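Local structure of HNH endonuclease (Geobacter metallireducens, 4H9D) at residues A[27-30]-A[31-35]. The protein probably nicks DNA as a metal-dependent HNH endonuclease, and binds a zinc ion through four cysteines. Sequence-based numbering, arbitrary orientation.
Sequences QWWK and NRIAR
The short helix 27-34 brings Trp28 against Arg32 and Trp29 against Ile33, each pair one turn apart. Four backbone hydrogen bonds of the i to i+4 kind run through it. The first joins Asn31 N to Gln27 O at 2.8 Å. Arg32 N, Ile33 N and Ala34 N bond in turn to the carbonyl oxygens of Trp28, Trp29 and Lys30. The last of these is the most bent, with an N-H...O angle of 132°.

Trp28 and Arg32 leave the same flank of the helix. With CG anti to the backbone N in both (chi1 -172° in Arg32), they run alongside each other. Arg32 NH2 comes to 3.3 Å from Trp28 CZ2, which sits at the guanidinium edge. The ring and guanidinium planes are 68° apart, so this is no flat stack. Trp29 CZ3 lies loosely over one guanidinium face, 4.3 Å above its plane and offset toward its rim.

Ile33 crosses Trp29 at about a right angle. Its CG2 makes an apolar contact with Trp29 CE2 at 3.8 Å. Its CD1 is in van der Waals contact with Trp29 NE1 at 3.9 Å.

Ala34 is a magnesium-binding position seen for this protein, though this chain holds no magnesium there.

Arg32 NH2 is hydrogen-bonded to Val69 O, which ties the helix to strand 69-73. Trp29 is buried, touching Val69 and Pro71 of that strand and Met52 of strand 50-54. Ile33 rests on Leu50, while Trp28 meets Leu23 of helix 10-24 and forms a cation-pi contact with Arg66. The helix thus packs against the two-stranded antiparallel sheet, just ahead of the zinc ligand Cys38.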
ATOM      1  N   GLN A  27      -0.751  30.149  16.624  1.00 52.56           N
ATOM      2  CA  GLN A  27      -1.484  31.184  15.897  1.00 54.64           C
ATOM      3  C   GLN A  27      -0.973  31.161  14.470  1.00 51.11           C
ATOM      4  O   GLN A  27      -1.745  31.263  13.514  1.00 46.22           O
ATOM      5  CB  GLN A  27      -1.197  32.563  16.497  1.00 68.38           C
ATOM      6  CG  GLN A  27      -1.381  32.638  18.012  1.00 75.40           C
ATOM      7  CD  GLN A  27      -2.840  32.646  18.428  1.00 81.85           C
ATOM      8  OE1 GLN A  27      -3.672  31.983  17.807  1.00 80.13           O
ATOM      9  NE2 GLN A  27      -3.157  33.389  19.490  1.00 82.74           N
ATOM     10  N   TRP A  28       0.347  31.027  14.360  1.00 58.66           N
ATOM     11  CA  TRP A  28       1.071  30.984  13.090  1.00 58.15           C
ATOM     12  C   TRP A  28       0.504  29.963  12.116  1.00 61.53           C
ATOM     13  O   TRP A  28       0.368  30.244  10.925  1.00 67.92           O
ATOM     14  CB  TRP A  28       2.561  30.669  13.347  1.00 46.09           C
ATOM     15  CG  TRP A  28       3.343  30.383  12.101  1.00 45.19           C
ATOM     16  CD1 TRP A  28       3.823  31.298  11.218  1.00 47.31           C
ATOM     17  CD2 TRP A  28       3.617  29.094  11.534  1.00 42.60           C
ATOM     18  NE1 TRP A  28       4.371  30.665  10.126  1.00 44.59           N
ATOM     19  CE2 TRP A  28       4.258  29.311  10.294  1.00 42.28           C
ATOM     20  CE3 TRP A  28       3.382  27.779  11.952  1.00 44.18           C
ATOM     21  CZ2 TRP A  28       4.667  28.254   9.458  1.00 40.75           C
ATOM     22  CZ3 TRP A  28       3.788  26.732  11.127  1.00 41.05           C
ATOM     23  CH2 TRP A  28       4.422  26.977   9.892  1.00 42.75           C
ATOM     24  N   TRP A  29       0.187  28.771  12.613  1.00 47.21           N
ATOM     25  CA  TRP A  29      -0.360  27.730  11.746  1.00 44.10           C
ATOM     26  C   TRP A  29      -1.792  28.037  11.366  1.00 36.94           C
ATOM     27  O   TRP A  29      -2.177  27.900  10.209  1.00 36.17           O
ATOM     28  CB  TRP A  29      -0.320  26.366  12.423  1.00 42.80           C
ATOM     29  CG  TRP A  29      -0.808  25.285  11.514  1.00 42.62           C
ATOM     30  CD1 TRP A  29      -1.924  24.514  11.671  1.00 38.50           C
ATOM     31  CD2 TRP A  29      -0.176  24.838  10.306  1.00 42.29           C
ATOM     32  NE1 TRP A  29      -2.026  23.609  10.636  1.00 42.74           N
ATOM     33  CE2 TRP A  29      -0.964  23.784   9.786  1.00 42.41           C
ATOM     34  CE3 TRP A  29       0.981  25.227   9.612  1.00 43.26           C
ATOM     35  CZ2 TRP A  29      -0.628  23.106   8.602  1.00 46.85           C
ATOM     36  CZ3 TRP A  29       1.310  24.561   8.437  1.00 43.21           C
ATOM     37  CH2 TRP A  29       0.507  23.507   7.944  1.00 46.17           C
ATOM     38  N   LYS A  30      -2.586  28.412  12.361  1.00 43.26           N
ATOM     39  CA  LYS A  30      -3.979  28.780  12.152  1.00 47.57           C
ATOM     40  C   LYS A  30      -4.025  29.839  11.060  1.00 51.80           C
ATOM     41  O   LYS A  30      -4.900  29.820  10.191  1.00 52.87           O
ATOM     42  CB  LYS A  30      -4.567  29.365  13.433  1.00 47.76           C
ATOM     43  CG  LYS A  30      -5.164  28.353  14.389  1.00 55.12           C
ATOM     44  CD  LYS A  30      -4.162  27.378  14.924  1.00 57.48           C
ATOM     45  CE  LYS A  30      -4.732  26.714  16.158  1.00 71.58           C
ATOM     46  NZ  LYS A  30      -5.172  27.759  17.137  1.00 71.42           N
ATOM     47  N   ASN A  31      -3.080  30.771  11.107  1.00 56.44           N
ATOM     48  CA  ASN A  31      -3.047  31.806  10.094  1.00 56.55           C
ATOM     49  C   ASN A  31      -2.786  31.210   8.724  1.00 60.63           C
ATOM     50  O   ASN A  31      -3.512  31.497   7.763  1.00 62.98           O
ATOM     51  CB  ASN A  31      -1.974  32.844  10.399  1.00 55.69           C
ATOM     52  CG  ASN A  31      -2.564  34.162  10.819  1.00 59.59           C
ATOM     53  OD1 ASN A  31      -3.067  34.297  11.940  1.00 64.67           O
ATOM     54  ND2 ASN A  31      -2.536  35.146   9.914  1.00 60.26           N
ATOM     55  N   ARG A  32      -1.750  30.379   8.638  1.00 46.11           N
ATOM     56  CA  ARG A  32      -1.388  29.754   7.382  1.00 41.83           C
ATOM     57  C   ARG A  32      -2.544  28.985   6.720  1.00 48.76           C
ATOM     58  O   ARG A  32      -2.795  29.171   5.521  1.00 54.78           O
ATOM     59  CB  ARG A  32      -0.194  28.826   7.579  1.00 42.29           C
ATOM     60  CG  ARG A  32       0.356  28.300   6.281  1.00 47.36           C
ATOM     61  CD  ARG A  32       1.589  29.048   5.917  1.00 50.62           C
ATOM     62  NE  ARG A  32       2.744  28.372   6.471  1.00 51.51           N
ATOM     63  CZ  ARG A  32       3.473  27.473   5.816  1.00 50.85           C
ATOM     64  NH1 ARG A  32       3.173  27.143   4.567  1.00 51.91           N
ATOM     65  NH2 ARG A  32       4.506  26.898   6.425  1.00 50.02           N
ATOM     66  N   ILE A  33      -3.252  28.128   7.461  1.00 45.01           N
ATOM     67  CA  ILE A  33      -4.349  27.405   6.815  1.00 49.79           C
ATOM     68  C   ILE A  33      -5.558  28.303   6.602  1.00 53.30           C
ATOM     69  O   ILE A  33      -6.425  28.007   5.784  1.00 60.13           O
ATOM     70  CB  ILE A  33      -4.790  26.149   7.595  1.00 48.07           C
ATOM     71  CG1 ILE A  33      -5.035  26.475   9.055  1.00 45.03           C
ATOM     72  CG2 ILE A  33      -3.747  25.072   7.478  1.00 46.75           C
ATOM     73  CD1 ILE A  33      -5.493  25.260   9.818  1.00 44.96           C
ATOM     74  N   ALA A  34      -5.610  29.405   7.343  1.00 41.54           N
ATOM     75  CA  ALA A  34      -6.703  30.371   7.212  1.00 44.02           C
ATOM     76  C   ALA A  34      -6.690  30.876   5.782  1.00 45.82           C
ATOM     77  O   ALA A  34      -7.739  31.136   5.199  1.00 48.24           O
ATOM     78  CB  ALA A  34      -6.504  31.544   8.171  1.00 37.94           C
ATOM     79  N   ARG A  35      -5.489  31.011   5.222  1.00 52.11           N
ATOM     80  CA  ARG A  35      -5.320  31.473   3.851  1.00 58.24           C
ATOM     81  C   ARG A  35      -5.916  30.450   2.887  1.00 62.67           C
ATOM     82  O   ARG A  35      -6.251  30.776   1.760  1.00 67.22           O
ATOM     83  CB  ARG A  35      -3.834  31.697   3.569  1.00 53.02           C
ATOM     84  CG  ARG A  35      -3.208  32.669   4.551  1.00 46.33           C
ATOM     85  CD  ARG A  35      -1.709  32.775   4.377  1.00 47.54           C
ATOM     86  NE  ARG A  35      -1.137  33.705   5.343  1.00 55.87           N
ATOM     87  CZ  ARG A  35       0.157  33.777   5.655  1.00 58.27           C
ATOM     88  NH1 ARG A  35       1.035  32.964   5.076  1.00 54.02           N
ATOM     89  NH2 ARG A  35       0.575  34.669   6.545  1.00 61.39           N
TER